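PDB 6DRU: glycosyl hydrolases family 31 family protein, which releases alpha-xylose from the non-reducing terminal glucose of xyloglucan oligosaccharides as an alpha-xylosidase of glycosyl hydrolase family 31. Local coordinates for residues Ala290-Trp295 with Ser327-Ser332; Gly342-Thr347 with Tyr361-Asp366. One frame throughout, in Å; residues are numbered along the deposited sequence.

Interaction 1 of 2, residues Ala290-Trp295 with Ser327-Ser332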
ATOM      1  N   ALA A 290     -29.817 -26.170 -10.959  1.00 65.68           N
ATOM      2  CA  ALA A 290     -30.837 -25.396 -10.262  1.00 60.76           C
ATOM      3  C   ALA A 290     -30.266 -24.095  -9.709  1.00 60.02           C
ATOM      4  O   ALA A 290     -30.899 -23.040  -9.823  1.00 59.58           O
ATOM      5  CB  ALA A 290     -31.456 -26.231  -9.142  1.00 53.79           C
ATOM      6  N   HIS A 291     -29.077 -24.152  -9.111  1.00 58.36           N
ATOM      7  CA  HIS A 291     -28.433 -22.975  -8.547  1.00 60.04           C
ATOM      8  C   HIS A 291     -26.938 -23.025  -8.829  1.00 61.77           C
ATOM      9  O   HIS A 291     -26.357 -24.100  -8.997  1.00 59.42           O
ATOM     10  CB  HIS A 291     -28.671 -22.869  -7.033  1.00 59.07           C
ATOM     11  CG  HIS A 291     -30.094 -23.097  -6.624  1.00 65.39           C
ATOM     12  ND1 HIS A 291     -30.540 -24.301  -6.123  1.00 61.11           N
ATOM     13  CD2 HIS A 291     -31.170 -22.275  -6.641  1.00 58.59           C
ATOM     14  CE1 HIS A 291     -31.829 -24.211  -5.848  1.00 68.15           C
ATOM     15  NE2 HIS A 291     -32.236 -22.992  -6.153  1.00 70.51           N
ATOM     16  N   GLN A 292     -26.321 -21.844  -8.874  1.00 54.10           N
ATOM     17  CA  GLN A 292     -24.873 -21.742  -9.034  1.00 50.42           C
ATOM     18  C   GLN A 292     -24.195 -22.276  -7.780  1.00 60.17           C
ATOM     19  O   GLN A 292     -24.326 -21.695  -6.697  1.00 66.05           O
ATOM     20  CB  GLN A 292     -24.466 -20.295  -9.291  1.00 41.53           C
ATOM     21  CG  GLN A 292     -24.873 -19.754 -10.645  1.00 53.61           C
ATOM     22  CD  GLN A 292     -24.421 -18.323 -10.845  1.00 63.27           C
ATOM     23  OE1 GLN A 292     -23.267 -18.065 -11.185  1.00 67.72           O
ATOM     24  NE2 GLN A 292     -25.331 -17.381 -10.627  1.00 67.11           N
ATOM     25  N   GLY A 293     -23.465 -23.378  -7.918  1.00 55.62           N
ATOM     26  CA  GLY A 293     -22.820 -24.028  -6.798  1.00 46.38           C
ATOM     27  C   GLY A 293     -23.436 -25.355  -6.420  1.00 56.00           C
ATOM     28  O   GLY A 293     -22.858 -26.075  -5.596  1.00 55.15           O
ATOM     29  N   ASP A 294     -24.597 -25.695  -6.984  1.00 59.54           N
ATOM     30  CA  ASP A 294     -25.202 -26.995  -6.710  1.00 64.46           C
ATOM     31  C   ASP A 294     -24.377 -28.125  -7.314  1.00 65.89           C
ATOM     32  O   ASP A 294     -24.272 -29.207  -6.723  1.00 64.68           O
ATOM     33  CB  ASP A 294     -26.635 -27.029  -7.243  1.00 62.62           C
ATOM     34  CG  ASP A 294     -27.609 -26.288  -6.344  1.00 64.24           C
ATOM     35  OD1 ASP A 294     -27.168 -25.733  -5.315  1.00 62.63           O
ATOM     36  OD2 ASP A 294     -28.816 -26.261  -6.666  1.00 64.89           O
ATOM     37  N   TRP A 295     -23.786 -27.890  -8.484  1.00 65.21           N
ATOM     38  CA  TRP A 295     -22.938 -28.866  -9.165  1.00 61.98           C
ATOM     39  C   TRP A 295     -23.676 -30.192  -9.348  1.00 61.78           C
ATOM     40  O   TRP A 295     -23.233 -31.259  -8.920  1.00 60.36           O
ATOM     41  CB  TRP A 295     -21.616 -29.041  -8.417  1.00 53.57           C
ATOM     42  CG  TRP A 295     -20.792 -27.795  -8.464  1.00 59.66           C
ATOM     43  CD1 TRP A 295     -20.619 -26.973  -9.541  1.00 59.32           C
ATOM     44  CD2 TRP A 295     -20.065 -27.200  -7.386  1.00 57.68           C
ATOM     45  NE1 TRP A 295     -19.812 -25.916  -9.205  1.00 62.40           N
ATOM     46  CE2 TRP A 295     -19.458 -26.030  -7.886  1.00 56.61           C
ATOM     47  CE3 TRP A 295     -19.857 -27.547  -6.047  1.00 52.67           C
ATOM     48  CZ2 TRP A 295     -18.661 -25.207  -7.097  1.00 47.26           C
ATOM     49  CZ3 TRP A 295     -19.064 -26.727  -5.267  1.00 51.68           C
ATOM     50  CH2 TRP A 295     -18.477 -25.571  -5.794  1.00 48.95           C
ATOM     51  N   SER A 327     -18.553 -20.620  -9.996  1.00 52.28           N
ATOM     52  CA  SER A 327     -19.290 -19.640  -9.217  1.00 55.91           C
ATOM     53  C   SER A 327     -20.242 -20.320  -8.241  1.00 65.61           C
ATOM     54  O   SER A 327     -20.814 -21.377  -8.526  1.00 61.99           O
ATOM     55  CB  SER A 327     -20.075 -18.706 -10.140  1.00 57.13           C
ATOM     56  OG  SER A 327     -20.905 -19.442 -11.019  1.00 55.54           O
ATOM     57  N   VAL A 328     -20.414 -19.692  -7.079  1.00 64.26           N
ATOM     58  CA  VAL A 328     -21.339 -20.159  -6.056  1.00 52.15           C
ATOM     59  C   VAL A 328     -22.208 -18.988  -5.627  1.00 49.74           C
ATOM     60  O   VAL A 328     -21.693 -17.909  -5.317  1.00 53.36           O
ATOM     61  CB  VAL A 328     -20.598 -20.749  -4.840  1.00 39.54           C
ATOM     62  CG1 VAL A 328     -21.590 -21.175  -3.767  1.00 44.93           C
ATOM     63  CG2 VAL A 328     -19.720 -21.916  -5.263  1.00 43.79           C
ATOM     64  N   ALA A 329     -23.519 -19.203  -5.606  1.00 51.73           N
ATOM     65  CA  ALA A 329     -24.479 -18.197  -5.183  1.00 60.25           C
ATOM     66  C   ALA A 329     -25.076 -18.592  -3.838  1.00 58.15           C
ATOM     67  O   ALA A 329     -24.921 -19.724  -3.369  1.00 61.75           O
ATOM     68  CB  ALA A 329     -25.579 -18.016  -6.236  1.00 49.17           C
ATOM     69  N   ASP A 330     -25.776 -17.641  -3.216  1.00 57.15           N
ATOM     70  CA  ASP A 330     -26.359 -17.902  -1.904  1.00 60.95           C
ATOM     71  C   ASP A 330     -27.503 -18.905  -1.969  1.00 66.00           C
ATOM     72  O   ASP A 330     -27.745 -19.621  -0.992  1.00 73.51           O
ATOM     73  CB  ASP A 330     -26.826 -16.599  -1.255  1.00 50.15           C
ATOM     74  CG  ASP A 330     -25.689 -15.620  -1.025  1.00 64.85           C
ATOM     75  OD1 ASP A 330     -25.968 -14.457  -0.662  1.00 65.29           O
ATOM     76  OD2 ASP A 330     -24.517 -16.002  -1.229  1.00 92.54           O
ATOM     77  N   ASP A 331     -28.216 -18.976  -3.095  1.00 60.14           N
ATOM     78  CA  ASP A 331     -29.314 -19.932  -3.202  1.00 51.07           C
ATOM     79  C   ASP A 331     -28.835 -21.372  -3.327  1.00 51.98           C
ATOM     80  O   ASP A 331     -29.665 -22.286  -3.277  1.00 58.44           O
ATOM     81  CB  ASP A 331     -30.217 -19.580  -4.388  1.00 58.99           C
ATOM     82  CG  ASP A 331     -29.436 -19.241  -5.645  1.00 84.84           C
ATOM     83  OD1 ASP A 331     -28.386 -19.871  -5.891  1.00113.30           O
ATOM     84  OD2 ASP A 331     -29.886 -18.351  -6.397  1.00 95.52           O
ATOM     85  N   SER A 332     -27.533 -21.597  -3.480  1.00 51.17           N
ATOM     86  CA  SER A 332     -27.022 -22.948  -3.651  1.00 54.18           C
ATOM     87  C   SER A 332     -27.215 -23.768  -2.380  1.00 53.20           C
ATOM     88  O   SER A 332     -27.118 -23.258  -1.260  1.00 62.30           O
ATOM     89  CB  SER A 332     -25.542 -22.919  -4.020  1.00 51.28           C
ATOM     90  OG  SER A 332     -25.031 -24.235  -4.144  1.00 60.86           O
TER
HETATM   91  O   HOH W   1     -27.923 -19.794  -8.538  1.00 65.52           O
HETATM   92  O   HOH W   2     -22.127 -22.419 -10.747  1.00 66.26           O

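Interaction 2 of 2, residues Gly342-Thr347 with Tyr361-Asp366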
ATOM      1  N   GLY A 342     -14.593 -22.403   4.666  1.00 56.02           N
ATOM      2  CA  GLY A 342     -13.602 -21.575   3.996  1.00 57.29           C
ATOM      3  C   GLY A 342     -13.160 -22.109   2.652  1.00 54.99           C
ATOM      4  O   GLY A 342     -11.961 -22.101   2.346  1.00 68.68           O
ATOM      5  N   LEU A 343     -14.104 -22.578   1.840  1.00 54.90           N
ATOM      6  CA  LEU A 343     -13.798 -23.123   0.527  1.00 62.35           C
ATOM      7  C   LEU A 343     -14.097 -22.141  -0.597  1.00 58.25           C
ATOM      8  O   LEU A 343     -14.103 -22.535  -1.767  1.00 56.28           O
ATOM      9  CB  LEU A 343     -14.573 -24.421   0.304  1.00 56.63           C
ATOM     10  CG  LEU A 343     -14.527 -25.438   1.444  1.00 51.95           C
ATOM     11  CD1 LEU A 343     -15.368 -26.654   1.094  1.00 42.35           C
ATOM     12  CD2 LEU A 343     -13.092 -25.836   1.751  1.00 45.66           C
ATOM     13  N   LEU A 344     -14.331 -20.874  -0.273  1.00 56.37           N
ATOM     14  CA  LEU A 344     -14.622 -19.853  -1.267  1.00 52.32           C
ATOM     15  C   LEU A 344     -13.562 -18.765  -1.218  1.00 51.14           C
ATOM     16  O   LEU A 344     -13.158 -18.325  -0.136  1.00 65.34           O
ATOM     17  CB  LEU A 344     -16.004 -19.233  -1.043  1.00 50.16           C
ATOM     18  CG  LEU A 344     -17.202 -20.178  -0.979  1.00 56.18           C
ATOM     19  CD1 LEU A 344     -18.453 -19.415  -0.581  1.00 56.73           C
ATOM     20  CD2 LEU A 344     -17.400 -20.870  -2.317  1.00 51.26           C
ATOM     21  N   SER A 345     -13.113 -18.337  -2.393  1.00 51.37           N
ATOM     22  CA  SER A 345     -12.318 -17.127  -2.477  1.00 51.33           C
ATOM     23  C   SER A 345     -13.203 -15.918  -2.186  1.00 56.36           C
ATOM     24  O   SER A 345     -14.435 -16.004  -2.171  1.00 60.10           O
ATOM     25  CB  SER A 345     -11.672 -16.999  -3.856  1.00 60.27           C
ATOM     26  OG  SER A 345     -12.651 -16.792  -4.859  1.00 57.42           O
ATOM     27  N   ALA A 346     -12.566 -14.777  -1.948  1.00 54.50           N
ATOM     28  CA  ALA A 346     -13.325 -13.583  -1.616  1.00 50.70           C
ATOM     29  C   ALA A 346     -12.485 -12.350  -1.903  1.00 51.54           C
ATOM     30  O   ALA A 346     -11.271 -12.358  -1.690  1.00 62.09           O
ATOM     31  CB  ALA A 346     -13.760 -13.591  -0.146  1.00 53.19           C
ATOM     32  N   THR A 347     -13.140 -11.299  -2.391  1.00 50.41           N
ATOM     33  CA  THR A 347     -12.511  -9.988  -2.399  1.00 49.94           C
ATOM     34  C   THR A 347     -12.150  -9.593  -0.973  1.00 57.71           C
ATOM     35  O   THR A 347     -12.838  -9.949  -0.012  1.00 60.23           O
ATOM     36  CB  THR A 347     -13.438  -8.950  -3.032  1.00 49.93           C
ATOM     37  OG1 THR A 347     -14.685  -8.929  -2.327  1.00 68.11           O
ATOM     38  CG2 THR A 347     -13.688  -9.278  -4.492  1.00 49.47           C
ATOM     39  N   TYR A 361     -25.017 -11.945  -7.513  1.00 54.74           N
ATOM     40  CA  TYR A 361     -23.594 -11.791  -7.255  1.00 58.90           C
ATOM     41  C   TYR A 361     -23.061 -13.042  -6.569  1.00 59.95           C
ATOM     42  O   TYR A 361     -23.712 -13.605  -5.684  1.00 63.55           O
ATOM     43  CB  TYR A 361     -23.337 -10.545  -6.409  1.00 57.67           C
ATOM     44  CG  TYR A 361     -23.616  -9.262  -7.160  1.00 56.77           C
ATOM     45  CD1 TYR A 361     -24.875  -8.677  -7.135  1.00 54.90           C
ATOM     46  CD2 TYR A 361     -22.623  -8.648  -7.915  1.00 54.59           C
ATOM     47  CE1 TYR A 361     -25.135  -7.509  -7.829  1.00 50.56           C
ATOM     48  CE2 TYR A 361     -22.875  -7.481  -8.615  1.00 48.39           C
ATOM     49  CZ  TYR A 361     -24.131  -6.916  -8.567  1.00 53.01           C
ATOM     50  OH  TYR A 361     -24.385  -5.754  -9.260  1.00 54.29           O
ATOM     51  N   ILE A 362     -21.875 -13.482  -6.988  1.00 52.88           N
ATOM     52  CA  ILE A 362     -21.384 -14.818  -6.681  1.00 53.82           C
ATOM     53  C   ILE A 362     -19.974 -14.742  -6.105  1.00 57.31           C
ATOM     54  O   ILE A 362     -19.340 -13.686  -6.073  1.00 52.02           O
ATOM     55  CB  ILE A 362     -21.405 -15.732  -7.923  1.00 51.69           C
ATOM     56  CG1 ILE A 362     -20.753 -15.027  -9.116  1.00 53.69           C
ATOM     57  CG2 ILE A 362     -22.830 -16.125  -8.263  1.00 54.31           C
ATOM     58  CD1 ILE A 362     -19.260 -15.278  -9.265  1.00 51.13           C
ATOM     59  N   ARG A 363     -19.494 -15.899  -5.650  1.00 52.54           N
ATOM     60  CA  ARG A 363     -18.125 -16.084  -5.186  1.00 54.01           C
ATOM     61  C   ARG A 363     -17.560 -17.335  -5.842  1.00 58.11           C
ATOM     62  O   ARG A 363     -18.226 -18.375  -5.871  1.00 62.39           O
ATOM     63  CB  ARG A 363     -18.063 -16.222  -3.660  1.00 51.19           C
ATOM     64  CG  ARG A 363     -18.784 -15.129  -2.892  1.00 58.47           C
ATOM     65  CD  ARG A 363     -19.358 -15.664  -1.587  1.00 56.30           C
ATOM     66  NE  ARG A 363     -20.212 -14.682  -0.926  1.00 61.69           N
ATOM     67  CZ  ARG A 363     -19.802 -13.856   0.032  1.00 58.23           C
ATOM     68  NH1 ARG A 363     -18.545 -13.895   0.454  1.00 58.18           N
ATOM     69  NH2 ARG A 363     -20.651 -12.992   0.570  1.00 55.42           N
ATOM     70  N   ASN A 364     -16.341 -17.238  -6.365  1.00 50.15           N
ATOM     71  CA  ASN A 364     -15.681 -18.398  -6.948  1.00 44.54           C
ATOM     72  C   ASN A 364     -15.133 -19.301  -5.852  1.00 55.69           C
ATOM     73  O   ASN A 364     -14.581 -18.826  -4.855  1.00 58.70           O
ATOM     74  CB  ASN A 364     -14.546 -17.967  -7.875  1.00 53.02           C
ATOM     75  CG  ASN A 364     -15.004 -17.760  -9.303  1.00 57.18           C
ATOM     76  OD1 ASN A 364     -16.185 -17.527  -9.563  1.00 57.23           O
ATOM     77  ND2 ASN A 364     -14.069 -17.848 -10.242  1.00 50.16           N
ATOM     78  N   TYR A 365     -15.287 -20.609  -6.040  1.00 58.29           N
ATOM     79  CA  TYR A 365     -14.682 -21.548  -5.111  1.00 54.34           C
ATOM     80  C   TYR A 365     -13.162 -21.490  -5.239  1.00 59.60           C
ATOM     81  O   TYR A 365     -12.612 -21.082  -6.266  1.00 63.53           O
ATOM     82  CB  TYR A 365     -15.202 -22.968  -5.359  1.00 45.01           C
ATOM     83  CG  TYR A 365     -14.316 -23.834  -6.229  1.00 58.72           C
ATOM     84  CD1 TYR A 365     -13.716 -24.974  -5.711  1.00 53.06           C
ATOM     85  CD2 TYR A 365     -14.073 -23.512  -7.561  1.00 61.79           C
ATOM     86  CE1 TYR A 365     -12.903 -25.774  -6.489  1.00 54.92           C
ATOM     87  CE2 TYR A 365     -13.255 -24.306  -8.349  1.00 60.32           C
ATOM     88  CZ  TYR A 365     -12.675 -25.436  -7.806  1.00 64.34           C
ATOM     89  OH  TYR A 365     -11.863 -26.236  -8.577  1.00 63.40           O
ATOM     90  N   ASP A 366     -12.476 -21.902  -4.177  1.00 64.09           N
ATOM     91  CA  ASP A 366     -11.024 -21.754  -4.093  1.00 63.90           C
ATOM     92  C   ASP A 366     -10.362 -23.025  -4.610  1.00 58.82           C
ATOM     93  O   ASP A 366     -10.192 -23.996  -3.869  1.00 57.77           O
ATOM     94  CB  ASP A 366     -10.605 -21.446  -2.661  1.00 57.89           C
ATOM     95  CG  ASP A 366      -9.146 -21.054  -2.553  1.00 58.94           C
ATOM     96  OD1 ASP A 366      -8.498 -20.875  -3.606  1.00 61.16           O
ATOM     97  OD2 ASP A 366      -8.647 -20.931  -1.415  1.00 74.26           O
TER
HETATM   98  O   HOH W   3     -16.352 -15.602  -0.357  1.00 65.11           O

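Interaction 1 of 2, residues Ala290-Trp295 with Ser327-Ser332
Gln292 meets Ser327 and Ala329 with both backbone and side chain. Its carbonyl O accepts the N-H of Ala329 at 2.8 Å, a bond almost straight at hydrogen (170°) whose donor stands well above the carbonyl plane. The extended side chain carries OE1 to the hydroxyl of Ser327, which donates to it from 2.7 Å, while NE2 is held by Trp357 O. At the last residue of the type II turn from His291 to Asp294, OD1 of Asp294 accepts the hydroxyl of Ser332 (OG, 2.9 Å) on the anti side of the carboxylate. The other oxygen, OD2, is met on its syn side by His291 ND1 at 2.7 Å.

Water carries a second set of links: one molecule accepts from Gln292 N and donates to Asp331 OD1 (water O to OD1 2.7 Å), and another donates to Ser327 O and accepts only weakly from Gly293 N.

Nonpolar and ring contacts are fewer. Asp331 O lies 3.4 Å above the centre of the His291 imidazole, and Val328 CG2 touches Trp295 CH2 at 3.9 Å, the two side chains crossing at about a right angle.

Asp294 OD1 also accepts Val333 N, and Ser332 OG accepts Asn334 N just before helix 335-340. Carboxylate and hydroxyl together tie the 291-294 turn to the segment leading into this helix, and the carboxylate's several donors would be expected to stabilise its ionised form.

Interaction 2 of 2, residues Gly342-Thr347 with Tyr361-Asp366
Ser345 turns OG back between its own backbone N and carbonyl carbon (chi1 67°), bringing the hydroxyl to the same acceptor that its N-H uses, Asn364 O. Leu344 sets CG anti to its carbonyl carbon (chi1 -55°), and from there CD1 reaches the aliphatic part of Arg363, 4.0 Å from CD, with the two side chains crossing at about a right angle. The Asn364 carbonyl is gripped twice: Ser345 N donates from 2.9 Å, close to the line of the C=O bond, and Ser345 OG donates from 2.8 Å, above the carbonyl plane. A further backbone bond runs from Asp366 N to Leu343 O at 3.0 Å.

These two backbone bonds flank Leu344 and Tyr365, a non-hydrogen-bonded pair whose CA atoms lie 4.2 Å apart, and they make a single antiparallel bridge just past strand 360-364. The bridge joins the chain after helix 335-340 to the approach to helix 370-385; strand 360-364 itself lies antiparallel to strand 319-328 of the TIM-barrel domain. On the Leu344 side, CD2 sits 4.0 Å from Tyr365 CA, and helix 335-340 packs against the leucine through Leu338.

A water joins Ser345 O to Arg363 NH1, donating to the first and accepting from the second while lying in plane at the guanidinium edge. NH2 of the same arginine bonds Asn408 OD1 and Tyr361 OH of the second subunit. The Tyr365 hydroxyl bonds His443 ND1, and Asp366 bonds Thr368 through OD1 and Ala428 N through OD2.

The two contacts are neighbours, 12 Å apart between centres, and meet along strands 319-328 and 360-364 of one sheet, where Val328 N probably bonds Arg363 O. Ile362 packs on both Ser327 and Gln292 where they meet. Interaction 1 is mostly buried but reaches solvent at Asp331, and its His291 lies near an attached glycan; all touching residues of interaction 2 are buried, although its arginine side looks onto the second subunit. Their chemistry differs accordingly. Loop 290-295 is held to 327-332 through one backbone bond, side-chain hydroxyls, an amide and a carboxylate, and bridging water, whereas 342-347 and 361-366 rely on backbone bridging, one serine hydroxyl and leucine packing.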